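Local coordinates for protein 3-dehydroquinate dehydratase (Clostridium difficile, PDB 4H3D) that catalyses the cis-dehydration of 3-dehydroquinate to 3-dehydroshikimate through an imine intermediate, the third step of the chorismate pathway, at residues 166-179 with 199-213. Sequence-based numbering, arbitrary orientation. Where two conformers were deposited one is given.
Sequences QELGADLPKIAVMP and YADRPIITMSMSGMG. With SHL (5-hydroxy-6-methyl-4-oxo-4H-pyran-2-carboxylic acid), chain I.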
loop_
_atom_site.group_PDB
_atom_site.type_symbol
_atom_site.label_atom_id
_atom_site.label_comp_id
_atom_site.label_asym_id
_atom_site.label_seq_id
_atom_site.Cartn_x
_atom_site.Cartn_y
_atom_site.Cartn_z
ATOM N N GLN B 166 -25.812 -6.780 -0.784
ATOM C CA GLN B 166 -26.026 -7.963 -1.638
ATOM C C GLN B 166 -27.496 -8.366 -1.633
ATOM O O GLN B 166 -28.079 -8.656 -2.694
ATOM C CB GLN B 166 -25.180 -9.152 -1.185
ATOM C CG GLN B 166 -23.718 -9.012 -1.472
ATOM C CD GLN B 166 -22.954 -10.317 -1.245
ATOM O OE1 GLN B 166 -21.960 -10.582 -1.908
ATOM N NE2 GLN B 166 -23.436 -11.140 -0.312
ATOM N N GLU B 167 -28.103 -8.384 -0.446
ATOM C CA GLU B 167 -29.511 -8.768 -0.315
ATOM C C GLU B 167 -30.429 -7.834 -1.102
ATOM O O GLU B 167 -31.459 -8.266 -1.619
ATOM C CB GLU B 167 -29.938 -8.817 1.164
ATOM C CG GLU B 167 -29.248 -9.909 1.976
ATOM C CD GLU B 167 -29.496 -9.780 3.487
ATOM O OE1 GLU B 167 -30.295 -8.895 3.904
ATOM O OE2 GLU B 167 -28.877 -10.558 4.255
ATOM N N LEU B 168 -30.048 -6.566 -1.199
ATOM C CA LEU B 168 -30.824 -5.574 -1.939
ATOM C C LEU B 168 -30.572 -5.627 -3.459
ATOM O O LEU B 168 -31.153 -4.874 -4.219
ATOM C CB LEU B 168 -30.561 -4.177 -1.390
ATOM C CG LEU B 168 -31.218 -3.891 -0.039
ATOM C CD1 LEU B 168 -30.656 -2.604 0.594
ATOM C CD2 LEU B 168 -32.749 -3.822 -0.162
ATOM N N GLY B 169 -29.718 -6.535 -3.892
ATOM C CA GLY B 169 -29.452 -6.700 -5.317
ATOM C C GLY B 169 -28.335 -5.853 -5.891
ATOM O O GLY B 169 -28.240 -5.716 -7.112
ATOM N N ALA B 170 -27.480 -5.268 -5.050
ATOM C CA ALA B 170 -26.345 -4.515 -5.606
ATOM C C ALA B 170 -25.474 -5.467 -6.415
ATOM O O ALA B 170 -25.207 -6.576 -5.982
ATOM C CB ALA B 170 -25.502 -3.893 -4.504
ATOM N N ASP B 171 -25.049 -5.044 -7.595
ATOM C CA ASP B 171 -24.082 -5.811 -8.337
ATOM C C ASP B 171 -22.719 -5.602 -7.667
ATOM O O ASP B 171 -21.874 -6.498 -7.681
ATOM C CB ASP B 171 -24.035 -5.338 -9.790
ATOM C CG ASP B 171 -25.342 -5.581 -10.517
ATOM O OD1 ASP B 171 -25.581 -6.728 -10.935
ATOM O OD2 ASP B 171 -26.119 -4.617 -10.690
ATOM N N LEU B 172 -22.536 -4.412 -7.060
ATOM C CA LEU B 172 -21.273 -4.009 -6.446
ATOM C C LEU B 172 -21.481 -3.205 -5.161
ATOM O O LEU B 172 -21.647 -1.976 -5.205
ATOM C CB LEU B 172 -20.458 -3.142 -7.436
ATOM C CG LEU B 172 -19.992 -3.786 -8.745
ATOM C CD1 LEU B 172 -19.450 -2.711 -9.711
ATOM C CD2 LEU B 172 -18.951 -4.885 -8.494
ATOM N N PRO B 173 -21.520 -3.891 -4.013
ATOM C CA PRO B 173 -21.580 -3.200 -2.734
ATOM C C PRO B 173 -20.367 -2.298 -2.556
ATOM O O PRO B 173 -19.244 -2.703 -2.888
ATOM C CB PRO B 173 -21.514 -4.330 -1.721
ATOM C CG PRO B 173 -22.025 -5.511 -2.412
ATOM C CD PRO B 173 -21.628 -5.345 -3.858
ATOM N N LYS B 174 -20.579 -1.092 -2.027
ATOM C CA LYS B 174 -19.493 -0.157 -1.824
ATOM C C LYS B 174 -19.586 0.492 -0.465
ATOM O O LYS B 174 -20.658 0.968 -0.071
ATOM C CB LYS B 174 -19.531 0.955 -2.876
ATOM C CG LYS B 174 -18.480 2.078 -2.639
ATOM C CD LYS B 174 -18.603 3.175 -3.648
ATOM C CE LYS B 174 -17.566 4.264 -3.387
ATOM N NZ LYS B 174 -17.697 5.410 -4.340
ATOM N N ILE B 175 -18.469 0.529 0.247
ATOM C CA ILE B 175 -18.422 1.206 1.527
ATOM C C ILE B 175 -17.164 2.017 1.672
ATOM O O ILE B 175 -16.070 1.587 1.293
ATOM C CB ILE B 175 -18.656 0.257 2.757
ATOM C CG1 ILE B 175 -19.018 1.091 3.989
ATOM C CG2 ILE B 175 -17.456 -0.639 3.034
ATOM C CD1 ILE B 175 -19.541 0.281 5.152
ATOM N N ALA B 176 -17.342 3.238 2.153
ATOM C CA ALA B 176 -16.233 4.164 2.398
ATOM C C ALA B 176 -16.350 4.654 3.849
ATOM O O ALA B 176 -17.405 5.157 4.258
ATOM C CB ALA B 176 -16.286 5.343 1.424
ATOM N N VAL B 177 -15.273 4.513 4.613
ATOM C CA VAL B 177 -15.271 4.866 6.034
ATOM C C VAL B 177 -14.081 5.755 6.380
ATOM O O VAL B 177 -13.101 5.817 5.634
ATOM C CB VAL B 177 -15.265 3.601 6.916
ATOM C CG1 VAL B 177 -16.538 2.770 6.643
ATOM C CG2 VAL B 177 -14.000 2.756 6.678
ATOM N N MET B 178 -14.173 6.445 7.512
ATOM C CA MET B 178 -13.135 7.380 7.922
ATOM C C MET B 178 -12.348 6.811 9.110
ATOM O O MET B 178 -12.927 6.548 10.169
ATOM C CB MET B 178 -13.765 8.720 8.321
ATOM C CG MET B 178 -12.746 9.825 8.691
ATOM S SD MET B 178 -11.743 10.316 7.249
ATOM C CE MET B 178 -12.958 11.104 6.196
ATOM N N PRO B 179 -11.021 6.636 8.954
ATOM C CA PRO B 179 -10.294 6.141 10.117
ATOM C C PRO B 179 -10.038 7.245 11.128
ATOM O O PRO B 179 -9.811 8.381 10.738
ATOM C CB PRO B 179 -8.955 5.681 9.526
ATOM C CG PRO B 179 -8.726 6.603 8.377
ATOM C CD PRO B 179 -10.117 6.910 7.811
ATOM N N TYR B 199 -18.273 -14.209 2.854
ATOM C CA TYR B 199 -19.675 -13.832 2.579
ATOM C C TYR B 199 -20.042 -13.350 1.187
ATOM O O TYR B 199 -21.184 -13.484 0.785
ATOM C CB TYR B 199 -20.116 -12.754 3.572
ATOM C CG TYR B 199 -20.005 -13.184 4.997
ATOM C CD1 TYR B 199 -20.897 -14.104 5.528
ATOM C CD2 TYR B 199 -19.011 -12.682 5.822
ATOM C CE1 TYR B 199 -20.803 -14.510 6.835
ATOM C CE2 TYR B 199 -18.909 -13.086 7.141
ATOM C CZ TYR B 199 -19.814 -14.002 7.640
ATOM O OH TYR B 199 -19.732 -14.423 8.944
ATOM N N ALA B 200 -19.092 -12.788 0.454
ATOM C CA ALA B 200 -19.382 -12.218 -0.845
ATOM C C ALA B 200 -19.598 -13.240 -1.958
ATOM O O ALA B 200 -18.850 -14.221 -2.084
ATOM C CB ALA B 200 -18.276 -11.256 -1.242
ATOM N N ASP B 201 -20.635 -13.023 -2.763
ATOM C CA ASP B 201 -20.822 -13.848 -3.951
ATOM C C ASP B 201 -20.751 -12.959 -5.189
ATOM O O ASP B 201 -21.200 -13.338 -6.252
ATOM C CB ASP B 201 -22.094 -14.701 -3.895
ATOM C CG ASP B 201 -23.372 -13.888 -3.851
ATOM O OD1 ASP B 201 -23.347 -12.635 -3.957
ATOM O OD2 ASP B 201 -24.428 -14.535 -3.703
ATOM N N ARG B 202 -20.169 -11.767 -5.010
ATOM C CA ARG B 202 -19.974 -10.790 -6.092
ATOM C C ARG B 202 -18.830 -9.844 -5.681
ATOM O O ARG B 202 -18.389 -9.866 -4.523
ATOM C CB ARG B 202 -21.257 -10.003 -6.324
ATOM C CG ARG B 202 -21.623 -9.080 -5.181
ATOM C CD ARG B 202 -23.118 -8.808 -5.186
ATOM N NE ARG B 202 -23.891 -9.996 -4.801
ATOM C CZ ARG B 202 -25.217 -10.106 -4.900
ATOM N NH1 ARG B 202 -25.825 -11.221 -4.517
ATOM N NH2 ARG B 202 -25.938 -9.111 -5.389
ATOM N N PRO B 203 -18.350 -9.014 -6.619
ATOM C CA PRO B 203 -17.249 -8.134 -6.241
ATOM C C PRO B 203 -17.736 -7.019 -5.334
ATOM O O PRO B 203 -18.912 -6.629 -5.402
ATOM C CB PRO B 203 -16.748 -7.578 -7.583
ATOM C CG PRO B 203 -17.486 -8.389 -8.657
ATOM C CD PRO B 203 -18.759 -8.802 -8.012
ATOM N N ILE B 204 -16.836 -6.544 -4.477
ATOM C CA ILE B 204 -17.117 -5.481 -3.543
ATOM C C ILE B 204 -16.093 -4.378 -3.708
ATOM O O ILE B 204 -14.996 -4.598 -4.264
ATOM C CB ILE B 204 -17.120 -5.970 -2.076
ATOM C CG1 ILE B 204 -15.718 -6.427 -1.647
ATOM C CG2 ILE B 204 -18.160 -7.129 -1.900
ATOM C CD1 ILE B 204 -15.619 -6.875 -0.213
ATOM N N ILE B 205 -16.475 -3.191 -3.243
ATOM C CA ILE B 205 -15.671 -1.986 -3.311
ATOM C C ILE B 205 -15.573 -1.404 -1.910
ATOM O O ILE B 205 -16.595 -1.123 -1.281
ATOM C CB ILE B 205 -16.364 -0.914 -4.193
ATOM C CG1 ILE B 205 -16.661 -1.459 -5.589
ATOM C CG2 ILE B 205 -15.525 0.377 -4.249
ATOM C CD1 ILE B 205 -17.723 -0.592 -6.371
ATOM N N THR B 206 -14.354 -1.205 -1.413
ATOM C CA THR B 206 -14.169 -0.626 -0.084
ATOM C C THR B 206 -13.020 0.322 -0.061
ATOM O O THR B 206 -12.052 0.174 -0.856
ATOM C CB THR B 206 -13.848 -1.688 0.992
ATOM O OG1 THR B 206 -12.529 -2.229 0.765
ATOM C CG2 THR B 206 -14.906 -2.819 0.973
ATOM N N MET B 207 -13.097 1.309 0.829
ATOM C CA MET B 207 -11.998 2.244 1.030
ATOM C C MET B 207 -12.036 2.872 2.404
ATOM O O MET B 207 -13.091 2.982 3.038
ATOM C CB MET B 207 -11.988 3.357 -0.017
ATOM C CG MET B 207 -13.048 4.400 0.176
ATOM S SD MET B 207 -12.994 5.656 -1.115
ATOM C CE MET B 207 -13.309 4.658 -2.574
ATOM N N SER B 208 -10.847 3.253 2.852
ATOM C CA SER B 208 -10.626 3.958 4.085
ATOM C C SER B 208 -10.138 5.297 3.564
ATOM O O SER B 208 -9.159 5.366 2.822
ATOM C CB SER B 208 -9.535 3.278 4.930
ATOM O OG SER B 208 -9.365 3.964 6.143
ATOM N N MET B 209 -10.838 6.352 3.924
ATOM C CA MET B 209 -10.548 7.686 3.434
ATOM C C MET B 209 -9.404 8.366 4.216
ATOM O O MET B 209 -8.852 7.779 5.140
ATOM C CB MET B 209 -11.832 8.527 3.492
ATOM C CG MET B 209 -12.966 7.976 2.602
ATOM S SD MET B 209 -14.480 8.986 2.640
ATOM C CE MET B 209 -15.033 8.710 4.312
ATOM N N SER B 210 -9.045 9.590 3.785
ATOM C CA SER B 210 -7.957 10.408 4.354
ATOM C C SER B 210 -6.565 9.860 3.971
ATOM O O SER B 210 -6.454 8.759 3.428
ATOM C CB SER B 210 -8.054 10.535 5.874
ATOM O OG SER B 210 -7.512 9.405 6.533
ATOM N N GLY B 211 -5.517 10.630 4.293
ATOM C CA GLY B 211 -4.110 10.249 3.997
ATOM C C GLY B 211 -3.746 8.926 4.625
ATOM O O GLY B 211 -3.096 8.087 4.020
ATOM N N MET B 212 -4.204 8.740 5.849
ATOM C CA MET B 212 -3.972 7.527 6.610
ATOM C C MET B 212 -4.550 6.276 5.920
ATOM O O MET B 212 -4.000 5.183 6.052
ATOM C CB MET B 212 -4.619 7.721 7.998
ATOM C CG MET B 212 -4.406 6.642 9.009
ATOM S SD MET B 212 -5.081 7.125 10.640
ATOM C CE MET B 212 -3.988 8.468 11.062
ATOM N N GLY B 213 -5.648 6.438 5.171
ATOM C CA GLY B 213 -6.318 5.297 4.556
ATOM C C GLY B 213 -5.915 4.932 3.136
ATOM O O GLY B 213 -6.451 3.983 2.580
HETATM O OAD SHL I . -12.250 8.264 -3.749
HETATM C CAH SHL I . -12.891 8.707 -2.763
HETATM O OAA SHL I . -12.345 9.465 -1.922
HETATM C CAK SHL I . -14.282 8.325 -2.615
HETATM O OAG SHL I . -14.853 7.451 -3.600
HETATM C CAF SHL I . -16.245 7.227 -3.586
HETATM C CAL SHL I . -16.796 6.512 -4.597
HETATM C CAJ SHL I . -16.961 7.830 -2.614
HETATM O OAC SHL I . -18.281 7.666 -2.581
HETATM C CAI SHL I . -16.363 8.601 -1.657
HETATM C CAE SHL I . -15.046 8.842 -1.651
HETATM O OAB SHL I . -17.093 9.143 -0.695
HETATM O O HOH W 1 -28.558 -10.187 -5.766
#
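R202 ties its loop to the turn after helix 155-167. Its NH2 donates to A170 O at 2.7 Å, within the guanidinium plane. NE (2.8 Å) and NH1 both donate to D201 OD1, side-on, in one salt bridge. The in-plane bonds to A170 O and D201 OD1 limit rotation of the guanidinium. The bend at chi3 (70°) turns the guanidinium so that CB of Q166 lies over one face. Further along the Q166 side chain, OE1 accepts from D201 N at 2.9 Å, and NE2 reaches Y199 O weakly. A water on R202 NH2 adds a further partner.

Beyond this cluster the strands 172-177 and 205-208 run parallel. A ladder of five backbone bonds leads from I205 N on P173 O to M209 N on V177 O. These are neighbouring strands of the TIM barrel, joined through helix 182-199 as a beta-alpha-beta unit.

K174, A176, I205 and M207 share one face of the sheet. K174 forms the Schiff base with substrate. Its chain is fully extended, with CG anti to the backbone N (chi1 174°). Here its NZ is instead bonded covalently to CAL, the methyl carbon of the comenic acid derivative. CG of K174 packs on CG2 of I205. In one of its two conformers, M207 places SD 3.3 Å from ligand CAK and CG 3.6 Å from A176 CB. H147, the proton donor/acceptor, packs against A176.

On the other face CG2 of I175 meets CG2 of T206, while T206 OG1 is hydrogen-bonded to OG1 of T192. Past the strands, the methyls of M178 and M209 touch at 3.7 Å. CD of P179 lies 3.1 Å from M209 O, and its CD and CG also touch S208 OG.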